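Local structure of rhodanese-like domain-containing protein (Rhodopseudomonas palustris, 2HHG) at residues 69-74 / 78-83; 63-68 / 99-104; 58-63 / 90-95; 52-57 / 123-128; 30-33 / 39-42. The protein is of unknown function but may act as a thiosulfate-cyanide sulfurtransferase of the rhodanese type. One frame throughout, in Å; residues are numbered along the deposited sequence.

Interaction 1. Residues 69-74 / 78-83; sequences EFWIDP and YAKPIF
The indole of Trp71 carries Lys80 across one face, CE over the six-membered ring and NZ over the five-membered one, while the ring of Phe83 takes CG1 of Ile72 over the centre of one face and CG2 of Ile82 nearer the rim of the opposite face. These contacts fold the loop that follows helix 68-72 of the rhodanese domain back onto the last turn of that helix. Lys80 NZ is 3.6 Å from the centroid of the Trp71 five-membered ring, a cation-pi contact, and Lys80 CE is 3.7 Å from the centroid of its six-membered ring, a CH-pi contact. Bends at chi2 (-67°) and chi4 (-82°) lay the lysine chain on the indole, and the ammonium NZ also gives a hydrogen bond to Tyr78 O at 2.8 Å, reaching it from above the carbonyl plane. A long cationic chain suits this place, since its methylenes meet the aromatic face and its charged end finds both pi electrons and a carbonyl. On Phe83, Ile72 CG1 stands 3.7 Å from the ring centroid, the two side chains crossing at about a right angle, both buried; Trp71 O also approaches this ring, obliquely. At the exposed flank Phe70 CD1 and Tyr78 CD2 pass 4.2 Å apart. Ala79 is small enough to fit close against the chain leaving the helix, its CB 3.2 Å from Asp73 O. The backbone is tied by Lys80 N, which points almost straight (171°) at a lone pair of Trp71 O, in the carbonyl plane, 2.8 Å away.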
# COMPACT_ATOMS: atom_id res chain seq x y z
N GLU A 69 5.33 0.41 -10.14
CA GLU A 69 6.08 1.43 -10.87
C GLU A 69 5.56 1.60 -12.28
O GLU A 69 5.51 2.71 -12.81
CB GLU A 69 7.57 1.10 -10.89
CG GLU A 69 8.21 0.96 -9.51
CD GLU A 69 8.20 -0.45 -8.94
OE1 GLU A 69 7.31 -1.25 -9.30
OE2 GLU A 69 9.08 -0.76 -8.12
N PHE A 70 5.16 0.48 -12.88
CA PHE A 70 4.68 0.42 -14.26
C PHE A 70 3.30 1.02 -14.43
O PHE A 70 2.96 1.47 -15.52
CB PHE A 70 4.73 -1.02 -14.75
CG PHE A 70 6.11 -1.56 -14.77
CD1 PHE A 70 6.92 -1.35 -15.87
CD2 PHE A 70 6.64 -2.19 -13.66
CE1 PHE A 70 8.24 -1.79 -15.88
CE2 PHE A 70 7.95 -2.62 -13.65
CZ PHE A 70 8.75 -2.44 -14.76
N TRP A 71 2.51 1.03 -13.36
CA TRP A 71 1.19 1.65 -13.40
C TRP A 71 1.23 3.11 -12.94
O TRP A 71 0.42 3.91 -13.40
CB TRP A 71 0.19 0.83 -12.57
CG TRP A 71 -0.21 -0.48 -13.21
CD1 TRP A 71 0.44 -1.16 -14.21
CD2 TRP A 71 -1.34 -1.28 -12.86
NE1 TRP A 71 -0.24 -2.32 -14.52
CE2 TRP A 71 -1.33 -2.41 -13.70
CE3 TRP A 71 -2.38 -1.13 -11.93
CZ2 TRP A 71 -2.31 -3.40 -13.63
CZ3 TRP A 71 -3.35 -2.12 -11.86
CH2 TRP A 71 -3.31 -3.23 -12.70
N ILE A 72 2.16 3.45 -12.05
CA ILE A 72 2.27 4.83 -11.58
C ILE A 72 2.83 5.77 -12.65
O ILE A 72 2.30 6.86 -12.87
CB ILE A 72 3.14 4.92 -10.32
CG1 ILE A 72 2.40 4.34 -9.12
CG2 ILE A 72 3.55 6.38 -10.05
CD1 ILE A 72 3.23 4.29 -7.85
N ASP A 73 3.93 5.36 -13.29
CA ASP A 73 4.68 6.24 -14.17
C ASP A 73 3.88 6.57 -15.42
O ASP A 73 3.58 5.67 -16.20
CB ASP A 73 5.99 5.56 -14.54
CG ASP A 73 6.87 6.40 -15.43
OD1 ASP A 73 6.52 7.55 -15.79
OD2 ASP A 73 7.95 5.89 -15.80
N PRO A 74 3.54 7.86 -15.64
CA PRO A 74 2.74 8.19 -16.82
C PRO A 74 3.48 7.93 -18.14
O PRO A 74 2.84 7.85 -19.19
CB PRO A 74 2.43 9.68 -16.64
CG PRO A 74 3.51 10.19 -15.77
CD PRO A 74 3.85 9.06 -14.84
N TYR A 78 2.20 1.07 -19.56
CA TYR A 78 1.16 0.43 -18.75
C TYR A 78 0.56 1.37 -17.70
O TYR A 78 -0.14 0.93 -16.78
CB TYR A 78 1.74 -0.85 -18.12
CG TYR A 78 2.68 -1.58 -19.08
CD1 TYR A 78 2.17 -2.41 -20.08
CD2 TYR A 78 4.06 -1.40 -19.01
CE1 TYR A 78 3.03 -3.06 -20.98
CE2 TYR A 78 4.92 -2.04 -19.90
CZ TYR A 78 4.40 -2.87 -20.88
OH TYR A 78 5.25 -3.51 -21.76
N ALA A 79 0.82 2.67 -17.88
CA ALA A 79 0.35 3.71 -16.97
C ALA A 79 -1.15 3.65 -16.71
O ALA A 79 -1.94 3.43 -17.64
CB ALA A 79 0.72 5.08 -17.51
N LYS A 80 -1.54 3.87 -15.46
CA LYS A 80 -2.95 3.94 -15.10
C LYS A 80 -3.23 5.36 -14.63
O LYS A 80 -2.55 5.86 -13.73
CB LYS A 80 -3.28 2.93 -14.01
CG LYS A 80 -2.97 1.49 -14.38
CD LYS A 80 -3.87 0.99 -15.50
CE LYS A 80 -3.55 -0.47 -15.80
NZ LYS A 80 -2.39 -0.65 -16.70
N PRO A 81 -4.23 6.02 -15.25
CA PRO A 81 -4.50 7.42 -14.95
C PRO A 81 -4.88 7.72 -13.51
O PRO A 81 -4.73 8.86 -13.07
CB PRO A 81 -5.67 7.77 -15.88
CG PRO A 81 -5.66 6.75 -16.92
CD PRO A 81 -5.10 5.51 -16.32
N ILE A 82 -5.38 6.72 -12.78
CA ILE A 82 -5.72 6.92 -11.36
C ILE A 82 -4.52 7.43 -10.55
O ILE A 82 -4.68 8.22 -9.63
CB ILE A 82 -6.34 5.64 -10.73
CG1 ILE A 82 -6.98 5.96 -9.37
CG2 ILE A 82 -5.32 4.50 -10.61
CD1 ILE A 82 -7.88 4.85 -8.85
N PHE A 83 -3.31 7.01 -10.93
CA PHE A 83 -2.10 7.42 -10.22
C PHE A 83 -1.65 8.83 -10.55
O PHE A 83 -0.67 9.32 -9.98
CB PHE A 83 -0.97 6.42 -10.45
CG PHE A 83 -1.14 5.14 -9.68
CD1 PHE A 83 -1.17 5.15 -8.29
CD2 PHE A 83 -1.27 3.93 -10.35
CE1 PHE A 83 -1.32 3.97 -7.57
CE2 PHE A 83 -1.42 2.74 -9.63
CZ PHE A 83 -1.45 2.77 -8.25
O HOH W 1 -0.15 7.19 -14.38

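Interaction 2. Residues 63-68 / 99-104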
# COMPACT_ATOMS: atom_id res chain seq x y z
N CYS A 63 -3.64 -2.90 -7.33
CA CYS A 63 -2.42 -2.87 -8.12
C CYS A 63 -1.39 -3.67 -7.35
O CYS A 63 -0.95 -3.24 -6.29
CB CYS A 63 -1.91 -1.45 -8.36
SG CYS A 63 -0.36 -1.42 -9.32
N THR A 64 -1.03 -4.84 -7.87
CA THR A 64 -0.07 -5.67 -7.15
C THR A 64 1.26 -4.91 -6.99
O THR A 64 1.64 -4.10 -7.84
CB THR A 64 0.16 -7.04 -7.81
OG1 THR A 64 0.74 -6.86 -9.10
CG2 THR A 64 -1.15 -7.82 -7.93
N ARG A 65 1.95 -5.17 -5.89
CA ARG A 65 3.15 -4.41 -5.59
C ARG A 65 4.16 -4.50 -6.74
O ARG A 65 4.80 -3.50 -7.08
CB ARG A 65 3.78 -4.85 -4.27
CG ARG A 65 5.09 -4.15 -3.99
CD ARG A 65 5.64 -4.37 -2.58
NE ARG A 65 6.99 -3.81 -2.55
CZ ARG A 65 8.13 -4.50 -2.51
NH1 ARG A 65 8.12 -5.82 -2.37
NH2 ARG A 65 9.29 -3.86 -2.59
N GLY A 66 4.26 -5.67 -7.35
CA GLY A 66 5.24 -5.89 -8.40
C GLY A 66 4.99 -5.14 -9.69
O GLY A 66 5.88 -5.06 -10.54
N MSE A 67 3.79 -4.58 -9.84
CA MSE A 67 3.41 -3.78 -11.01
C MSE A 67 3.41 -2.28 -10.75
O MSE A 67 3.20 -1.49 -11.68
CB MSE A 67 2.02 -4.18 -11.48
CG MSE A 67 1.98 -5.54 -12.08
SE MSE A 67 0.28 -5.94 -12.84
CE MSE A 67 0.61 -7.84 -13.17
N LEU A 68 3.63 -1.89 -9.50
CA LEU A 68 3.36 -0.52 -9.06
C LEU A 68 4.02 0.55 -9.92
O LEU A 68 3.36 1.48 -10.39
CB LEU A 68 3.78 -0.36 -7.60
CG LEU A 68 3.35 0.91 -6.88
CD1 LEU A 68 1.82 0.98 -6.78
CD2 LEU A 68 4.00 0.98 -5.51
N SER A 99 3.43 -2.93 2.10
CA SER A 99 2.85 -1.62 1.83
C SER A 99 3.74 -0.47 2.28
O SER A 99 3.68 0.61 1.69
CB SER A 99 1.45 -1.49 2.41
OG SER A 99 1.44 -1.77 3.79
N ALA A 100 4.56 -0.68 3.31
CA ALA A 100 5.56 0.32 3.68
C ALA A 100 6.56 0.48 2.54
O ALA A 100 6.91 1.60 2.14
CB ALA A 100 6.26 -0.05 4.97
N LEU A 101 7.04 -0.64 2.00
CA LEU A 101 7.97 -0.59 0.88
C LEU A 101 7.33 0.05 -0.34
O LEU A 101 7.95 0.85 -1.02
CB LEU A 101 8.52 -1.97 0.54
CG LEU A 101 9.25 -2.73 1.65
CD1 LEU A 101 9.89 -3.97 1.06
CD2 LEU A 101 10.30 -1.86 2.35
N ALA A 102 6.07 -0.30 -0.61
CA ALA A 102 5.36 0.24 -1.77
C ALA A 102 5.15 1.75 -1.66
O ALA A 102 5.37 2.48 -2.62
CB ALA A 102 4.02 -0.45 -1.94
N ALA A 103 4.74 2.22 -0.48
CA ALA A 103 4.57 3.65 -0.25
C ALA A 103 5.89 4.39 -0.44
O ALA A 103 5.92 5.45 -1.06
CB ALA A 103 3.99 3.91 1.13
N LYS A 104 6.97 3.82 0.08
CA LYS A 104 8.28 4.42 -0.09
C LYS A 104 8.70 4.48 -1.57
O LYS A 104 9.20 5.50 -2.03
CB LYS A 104 9.31 3.68 0.76
CG LYS A 104 10.74 4.22 0.67
CD LYS A 104 10.86 5.67 1.11
CE LYS A 104 12.30 6.06 1.40
NZ LYS A 104 13.23 5.81 0.26
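Arg65 and Ala102 bring their CA atoms to 6.4 Å, the nearest backbone approach between the turn 63-68 and helix 97-109, and no hydrogen bond crosses. The turn is held internally, with Leu68 N bonded to Arg65 O, and from it Arg65 and Leu68 both point at the helix. With CG anti to the backbone N (chi1 176°) and an extended chain from CG to NE, Arg65 reaches across the helix and lays one face of its guanidinium over Leu101, the two side chains crossing at a slant. There Leu101 CD1 lies 3.6 Å above the guanidinium plane, offset toward its rim, and Arg65 NH2 is also 3.7 Å from Leu101 CB. A flat cation suits the spot, since it can cover an aliphatic side chain with its face. Leu68 makes the second contact, with CD2 at 3.8 Å from Ala102 CB and 3.5 Å from Ala102 O; the methyl of an alanine is what allows so close an approach. A serine in place of Arg65 would probably uncover CB and CD1 of Leu101 on this side and leave Leu68 as the chief side chain spanning from the turn to the helix. Behind the contact, the backbone of Arg65 pairs with Ile45. Leu68 and Ala103 both rest on Phe91 of strand 88-92, and Leu101 touches Met13 and Leu14 of helix 10-18, which places this helix between the sheet and the N-terminal helix.

Interaction 3. Residues 58-63 / 90-95. With PO4 (phosphate ion), chain B.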
# COMPACT_ATOMS: atom_id res chain seq x y z
N PRO A 58 -13.57 -2.00 0.82
CA PRO A 58 -14.49 -1.58 -0.23
C PRO A 58 -14.00 -0.35 -0.98
O PRO A 58 -13.53 0.61 -0.38
CB PRO A 58 -15.78 -1.28 0.54
CG PRO A 58 -15.70 -2.14 1.76
CD PRO A 58 -14.25 -2.11 2.13
N GLY A 59 -14.10 -0.41 -2.30
CA GLY A 59 -13.74 0.73 -3.13
C GLY A 59 -12.25 0.86 -3.37
O GLY A 59 -11.82 1.80 -4.04
N SER A 60 -11.44 -0.06 -2.84
CA SER A 60 -10.00 -0.01 -3.06
C SER A 60 -9.64 -0.35 -4.51
O SER A 60 -10.39 -1.04 -5.20
CB SER A 60 -9.26 -0.95 -2.10
OG SER A 60 -9.65 -2.28 -2.30
N PHE A 61 -8.50 0.16 -4.95
CA PHE A 61 -7.98 -0.08 -6.28
C PHE A 61 -6.86 -1.12 -6.19
O PHE A 61 -5.91 -0.95 -5.41
CB PHE A 61 -7.46 1.24 -6.87
CG PHE A 61 -6.89 1.09 -8.26
CD1 PHE A 61 -7.74 0.97 -9.35
CD2 PHE A 61 -5.52 1.08 -8.47
CE1 PHE A 61 -7.23 0.82 -10.64
CE2 PHE A 61 -4.99 0.94 -9.77
CZ PHE A 61 -5.85 0.81 -10.84
N SER A 62 -6.97 -2.19 -6.96
CA SER A 62 -5.98 -3.26 -6.93
C SER A 62 -4.84 -3.00 -7.89
O SER A 62 -5.04 -2.90 -9.09
CB SER A 62 -6.62 -4.62 -7.25
OG SER A 62 -5.64 -5.63 -7.49
N CYS A 63 -3.64 -2.90 -7.33
CA CYS A 63 -2.42 -2.87 -8.12
C CYS A 63 -1.39 -3.67 -7.35
O CYS A 63 -0.95 -3.24 -6.29
CB CYS A 63 -1.91 -1.45 -8.36
SG CYS A 63 -0.36 -1.42 -9.32
N VAL A 90 -3.13 5.79 -0.24
CA VAL A 90 -2.97 4.98 0.95
C VAL A 90 -2.83 3.53 0.53
O VAL A 90 -3.79 2.92 0.05
CB VAL A 90 -4.17 5.17 1.90
CG1 VAL A 90 -4.05 4.26 3.12
CG2 VAL A 90 -4.33 6.62 2.30
N PHE A 91 -1.64 2.96 0.71
CA PHE A 91 -1.36 1.59 0.27
C PHE A 91 -1.60 0.62 1.40
O PHE A 91 -1.34 0.93 2.55
CB PHE A 91 0.10 1.48 -0.20
CG PHE A 91 0.41 2.34 -1.39
CD1 PHE A 91 0.23 1.85 -2.68
CD2 PHE A 91 0.86 3.65 -1.23
CE1 PHE A 91 0.50 2.65 -3.79
CE2 PHE A 91 1.12 4.45 -2.33
CZ PHE A 91 0.95 3.95 -3.61
N TYR A 92 -2.11 -0.56 1.07
CA TYR A 92 -2.23 -1.60 2.09
C TYR A 92 -1.93 -2.99 1.55
O TYR A 92 -2.14 -3.28 0.37
CB TYR A 92 -3.58 -1.56 2.81
CG TYR A 92 -4.74 -2.16 2.07
CD1 TYR A 92 -5.17 -3.46 2.33
CD2 TYR A 92 -5.45 -1.41 1.13
CE1 TYR A 92 -6.26 -4.01 1.65
CE2 TYR A 92 -6.55 -1.95 0.46
CZ TYR A 92 -6.95 -3.24 0.73
OH TYR A 92 -8.04 -3.77 0.08
N CYS A 93 -1.43 -3.83 2.44
CA CYS A 93 -1.15 -5.22 2.13
C CYS A 93 -1.75 -6.07 3.25
O CYS A 93 -2.66 -5.60 3.95
CB CYS A 93 0.36 -5.45 1.98
SG CYS A 93 1.35 -5.02 3.45
N ALA A 94 -1.29 -7.30 3.43
CA ALA A 94 -1.85 -8.16 4.47
C ALA A 94 -1.44 -7.79 5.90
O ALA A 94 -2.26 -7.87 6.82
CB ALA A 94 -1.53 -9.63 4.20
N GLY A 95 -0.20 -7.37 6.09
CA GLY A 95 0.33 -7.13 7.43
C GLY A 95 1.06 -5.82 7.64
O GLY A 95 1.55 -5.56 8.74
P PO4 B . 3.09 -8.31 4.70
O1 PO4 B . 3.07 -7.39 5.88
O2 PO4 B . 3.78 -7.67 3.55
O3 PO4 B . 3.86 -9.55 5.13
O4 PO4 B . 1.70 -8.72 4.32
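Tyr92 points its phenol at Ser60 with the ring edge leading: Ser60 CB lies at that edge, in the ring plane, 3.9 Å from Tyr92 CE2. The pair spans the parallel sheet of the rhodanese fold, because strand 40-44 runs between strands 88-92 and 61-62, and the tyrosine is long enough to pass over Ile42 of that middle strand. Beyond the edge contact, Tyr92 OH donates a hydrogen bond to Ser60 OG at 3.2 Å. Neither hydroxyl stands alone. Ser60 OG is hydrogen-bonded to Ile57 O and Tyr92 OH to Ile57 N, so the two hydroxyls and the backbone N and O of Ile57 form a small polar cluster, which suits a phenol buried at its ring but needing partners at its end. Tyr92 chi1 of 78° sets CG between the backbone N and the carbonyl carbon, and this turns the ring across the sheet, while its neighbour Phe91 packs on helix 97-109. Past Tyr92 the chain enters the loop that begins with Cys93, consistent with the cysteine-led active-site loop of rhodaneses. A phosphate, probably from the crystallisation liquor, sits there, gripped by Leu97 N and Arg98 N as well; Cys93 SG is 3.6 Å from its O2 atom. With this phosphate bound, a CB at Gly95 would clash with O1. Gly95 N gives phosphate O4 a weak, bent hydrogen bond of 2.9 Å (126°).

Interaction 4. Residues 52-57 / 123-128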
# COMPACT_ATOMS: atom_id res chain seq x y z
N GLU A 52 -8.86 -12.85 -2.79
CA GLU A 52 -9.95 -13.82 -2.90
C GLU A 52 -10.24 -14.50 -1.56
O GLU A 52 -11.41 -14.66 -1.19
CB GLU A 52 -9.65 -14.86 -3.99
CG GLU A 52 -10.78 -15.90 -4.15
CD GLU A 52 -10.59 -16.82 -5.34
OE1 GLU A 52 -9.53 -16.75 -6.00
OE2 GLU A 52 -11.51 -17.61 -5.61
N ARG A 53 -9.19 -14.87 -0.84
CA ARG A 53 -9.33 -15.57 0.44
C ARG A 53 -9.93 -14.69 1.54
O ARG A 53 -10.84 -15.11 2.25
CB ARG A 53 -7.98 -16.13 0.87
CG ARG A 53 -8.00 -16.94 2.17
CD ARG A 53 -6.60 -17.25 2.68
NE ARG A 53 -5.81 -16.05 2.91
CZ ARG A 53 -4.74 -15.69 2.19
NH1 ARG A 53 -4.31 -16.45 1.19
NH2 ARG A 53 -4.11 -14.57 2.48
N ASP A 54 -9.42 -13.47 1.66
CA ASP A 54 -9.67 -12.64 2.84
C ASP A 54 -10.64 -11.48 2.63
O ASP A 54 -11.10 -10.88 3.60
CB ASP A 54 -8.34 -12.11 3.39
CG ASP A 54 -7.45 -13.21 3.93
OD1 ASP A 54 -7.98 -14.17 4.54
OD2 ASP A 54 -6.21 -13.12 3.76
N GLY A 55 -10.95 -11.17 1.37
CA GLY A 55 -11.73 -9.98 1.05
C GLY A 55 -10.84 -8.75 0.95
O GLY A 55 -9.60 -8.86 0.99
N LYS A 56 -11.46 -7.58 0.85
CA LYS A 56 -10.75 -6.33 0.60
C LYS A 56 -11.46 -5.13 1.21
O LYS A 56 -12.62 -5.21 1.65
CB LYS A 56 -10.59 -6.12 -0.91
CG LYS A 56 -11.90 -5.93 -1.66
CD LYS A 56 -11.64 -5.79 -3.15
CE LYS A 56 -12.94 -5.86 -3.93
NZ LYS A 56 -12.71 -5.70 -5.39
N ILE A 57 -10.77 -4.00 1.23
CA ILE A 57 -11.37 -2.75 1.65
C ILE A 57 -12.28 -2.26 0.52
O ILE A 57 -11.85 -2.16 -0.63
CB ILE A 57 -10.27 -1.72 1.99
CG1 ILE A 57 -9.48 -2.20 3.21
CG2 ILE A 57 -10.88 -0.35 2.24
CD1 ILE A 57 -8.30 -1.32 3.60
N ALA A 123 -4.92 -6.26 10.50
CA ALA A 123 -5.32 -5.35 11.58
C ALA A 123 -6.68 -4.69 11.31
O ALA A 123 -7.48 -4.50 12.24
CB ALA A 123 -4.26 -4.30 11.80
N TRP A 124 -6.93 -4.35 10.05
CA TRP A 124 -8.21 -3.80 9.61
C TRP A 124 -9.35 -4.76 9.94
O TRP A 124 -10.36 -4.37 10.54
CB TRP A 124 -8.15 -3.55 8.10
CG TRP A 124 -9.37 -2.93 7.48
CD1 TRP A 124 -10.51 -3.57 7.11
CD2 TRP A 124 -9.51 -1.57 7.07
NE1 TRP A 124 -11.38 -2.68 6.53
CE2 TRP A 124 -10.79 -1.44 6.50
CE3 TRP A 124 -8.69 -0.44 7.15
CZ2 TRP A 124 -11.27 -0.24 5.99
CZ3 TRP A 124 -9.16 0.76 6.65
CH2 TRP A 124 -10.44 0.85 6.08
N ARG A 125 -9.19 -6.02 9.55
CA ARG A 125 -10.16 -7.07 9.86
C ARG A 125 -10.35 -7.28 11.37
O ARG A 125 -11.49 -7.41 11.85
CB ARG A 125 -9.73 -8.38 9.20
CG ARG A 125 -10.68 -9.55 9.42
CD ARG A 125 -10.26 -10.75 8.59
NE ARG A 125 -8.91 -11.20 8.92
CZ ARG A 125 -8.21 -12.06 8.19
NH1 ARG A 125 -8.72 -12.60 7.09
NH2 ARG A 125 -6.98 -12.40 8.57
N ASP A 126 -9.24 -7.31 12.11
CA ASP A 126 -9.30 -7.50 13.56
C ASP A 126 -10.09 -6.40 14.25
O ASP A 126 -10.77 -6.65 15.25
CB ASP A 126 -7.89 -7.59 14.15
CG ASP A 126 -7.18 -8.89 13.81
OD1 ASP A 126 -7.84 -9.86 13.38
OD2 ASP A 126 -5.94 -8.93 13.96
N ALA A 127 -10.01 -5.18 13.71
CA ALA A 127 -10.72 -4.02 14.26
C ALA A 127 -12.18 -3.95 13.80
O ALA A 127 -12.92 -3.06 14.23
CB ALA A 127 -9.98 -2.75 13.89
N GLY A 128 -12.58 -4.88 12.94
CA GLY A 128 -13.94 -4.92 12.41
C GLY A 128 -14.21 -3.88 11.34
O GLY A 128 -15.34 -3.45 11.16
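Ile57, Trp124 and Arg125 bury the most surface here. Ile57 lies across one face of the Trp124 indole, the two side chains crossing at about a right angle: Ile57 CD1 is 3.5 Å from the centroid of the six-membered ring, only 7° off its normal, and Ile57 CG1 is 3.6 Å from Trp124 CE2. A branched aliphatic chain covers a broad ring well, and the indole still spends its one polar atom, as NE1 bonds to Pro130 O. Replacing Trp124 by an alanine is likely to leave Pro130 O without its donor and to take away the ring that CD1 and CG1 of Ile57 rest on. Next along the helix, Arg125, with a bend at chi3, swings NH1 to Asp54 OD1 at 3.1 Å. This salt bridge includes a weak hydrogen bond; OD1 meets the guanidinium at its edge, in plane, while the carboxylate is turned 87° to it. Arg53 NH2 bonds to Asp54 OD2 at 2.9 Å, and Arg53 NE bonds weakly to both oxygens, so one carboxylate serves two arginines and probably offsets both charges. Both helices end at glycines with positive phi: Gly55 closes 48-54, and Gly128 closes 120-126 in a Schellman motif.

Interaction 5. Residues 30-33 / 39-42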
# COMPACT_ATOMS: atom_id res chain seq x y z
N ILE A 30 -9.66 3.42 9.03
CA ILE A 30 -11.07 3.03 9.05
C ILE A 30 -11.97 4.28 9.09
O ILE A 30 -12.94 4.37 8.34
CB ILE A 30 -11.36 2.05 10.21
CG1 ILE A 30 -10.69 0.70 9.91
CG2 ILE A 30 -12.87 1.88 10.42
CD1 ILE A 30 -10.70 -0.28 11.06
N ALA A 31 -11.62 5.24 9.95
CA ALA A 31 -12.39 6.48 10.04
C ALA A 31 -12.37 7.24 8.72
O ALA A 31 -13.39 7.77 8.28
CB ALA A 31 -11.90 7.36 11.18
N LEU A 32 -11.20 7.28 8.08
CA LEU A 32 -11.05 7.92 6.77
C LEU A 32 -11.98 7.28 5.74
O LEU A 32 -12.65 7.96 4.97
CB LEU A 32 -9.59 7.83 6.30
CG LEU A 32 -9.25 8.46 4.95
CD1 LEU A 32 -9.52 9.96 4.97
CD2 LEU A 32 -7.79 8.19 4.58
N HIS A 33 -12.00 5.95 5.71
CA HIS A 33 -12.86 5.22 4.80
C HIS A 33 -14.34 5.53 5.04
O HIS A 33 -15.09 5.77 4.10
CB HIS A 33 -12.59 3.72 4.93
CG HIS A 33 -13.32 2.89 3.93
ND1 HIS A 33 -14.60 2.43 4.13
CD2 HIS A 33 -12.93 2.42 2.72
CE1 HIS A 33 -14.97 1.72 3.08
NE2 HIS A 33 -13.98 1.69 2.21
N ASP A 39 -10.78 12.69 -1.81
CA ASP A 39 -9.41 12.97 -2.23
C ASP A 39 -8.40 11.94 -1.70
O ASP A 39 -7.26 12.28 -1.36
CB ASP A 39 -8.99 14.41 -1.86
CG ASP A 39 -9.81 15.46 -2.58
OD1 ASP A 39 -10.13 15.28 -3.78
OD2 ASP A 39 -10.14 16.49 -1.94
N VAL A 40 -8.84 10.69 -1.61
CA VAL A 40 -7.98 9.57 -1.21
C VAL A 40 -8.22 8.42 -2.18
O VAL A 40 -9.36 8.18 -2.60
CB VAL A 40 -8.27 9.12 0.26
CG1 VAL A 40 -7.54 7.81 0.60
CG2 VAL A 40 -7.88 10.21 1.26
N VAL A 41 -7.14 7.73 -2.55
CA VAL A 41 -7.23 6.47 -3.27
C VAL A 41 -6.57 5.42 -2.38
O VAL A 41 -5.39 5.56 -2.01
CB VAL A 41 -6.51 6.53 -4.64
CG1 VAL A 41 -6.56 5.17 -5.33
CG2 VAL A 41 -7.12 7.61 -5.53
N ILE A 42 -7.34 4.40 -2.02
CA ILE A 42 -6.82 3.29 -1.23
C ILE A 42 -6.40 2.19 -2.19
O ILE A 42 -7.22 1.71 -2.97
CB ILE A 42 -7.85 2.80 -0.19
CG1 ILE A 42 -8.24 3.95 0.76
CG2 ILE A 42 -7.30 1.62 0.60
CD1 ILE A 42 -9.35 3.62 1.76
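His33 NE2 makes a hydrogen bond to Pro58 O, and this polar tie fixes the imidazole against the strand. The ring carbon next to NE2, His33 CD2, meets Ile42 CD1 at 3.9 Å, the isoleucine methyl lying at the ring edge, in its plane, with the two side chains crossing at about a right angle. Between 30-33 and 39-42 themselves no hydrogen bond forms; the contact is packing of helix 26-34 against strand 40-44. A chi1 of -174° swings the His33 ring away from its own backbone N, and its end comes nearer the strand than its first bond would suggest. Leu32, just before it, does the apolar part. It reaches toward Val40 tip to tip, Leu32 CD2 standing 3.9 Å from Val40 CG2 and 4.0 Å from Val40 CG1, so that one methyl fits against both branches of the valine. The residue types fit their places: leucine on the helix is long and flexible enough to reach the strand, while valine and isoleucine, branched at CB, suit an extended chain and present their methyls on the face that the helix covers. Val40 and Ile42, two residues apart, share that face, and Val41 between them turns to the other. In the fold the helix links strand 22-24 to strand 40-44, a beta-alpha-beta crossover of the parallel sheet. The same strand pairs through Val41 with Lys88 and Val90 and through Ile42 with Phe61, while Val40 packs on Val90, Ile42 on Tyr92, and Ile30 of the helix on Ala127 beyond helix 120-126.

Interactions 2 and 3 are the more central, their centres about 6 Å from that of the chain; interactions 5, 4 and 1 lie farther out, at about 12, 14 and 15 Å. Interactions 3 and 5 share the sheet and meet where Phe61 N bonds to Ile42 O. Interaction 4 touches Ile30 and His33 of interaction 5 with apolar groups, but its outer side is charged. Interaction 2 is a turn-on-helix contact, apolar but for one guanidinium; it touches interaction 1 through Cys63 and Trp71, and interaction 3 through Leu68 and Phe91. Interaction 1, across the chain's centre from interaction 4, joins cation-pi and CH-pi contacts to a backbone hydrogen bond.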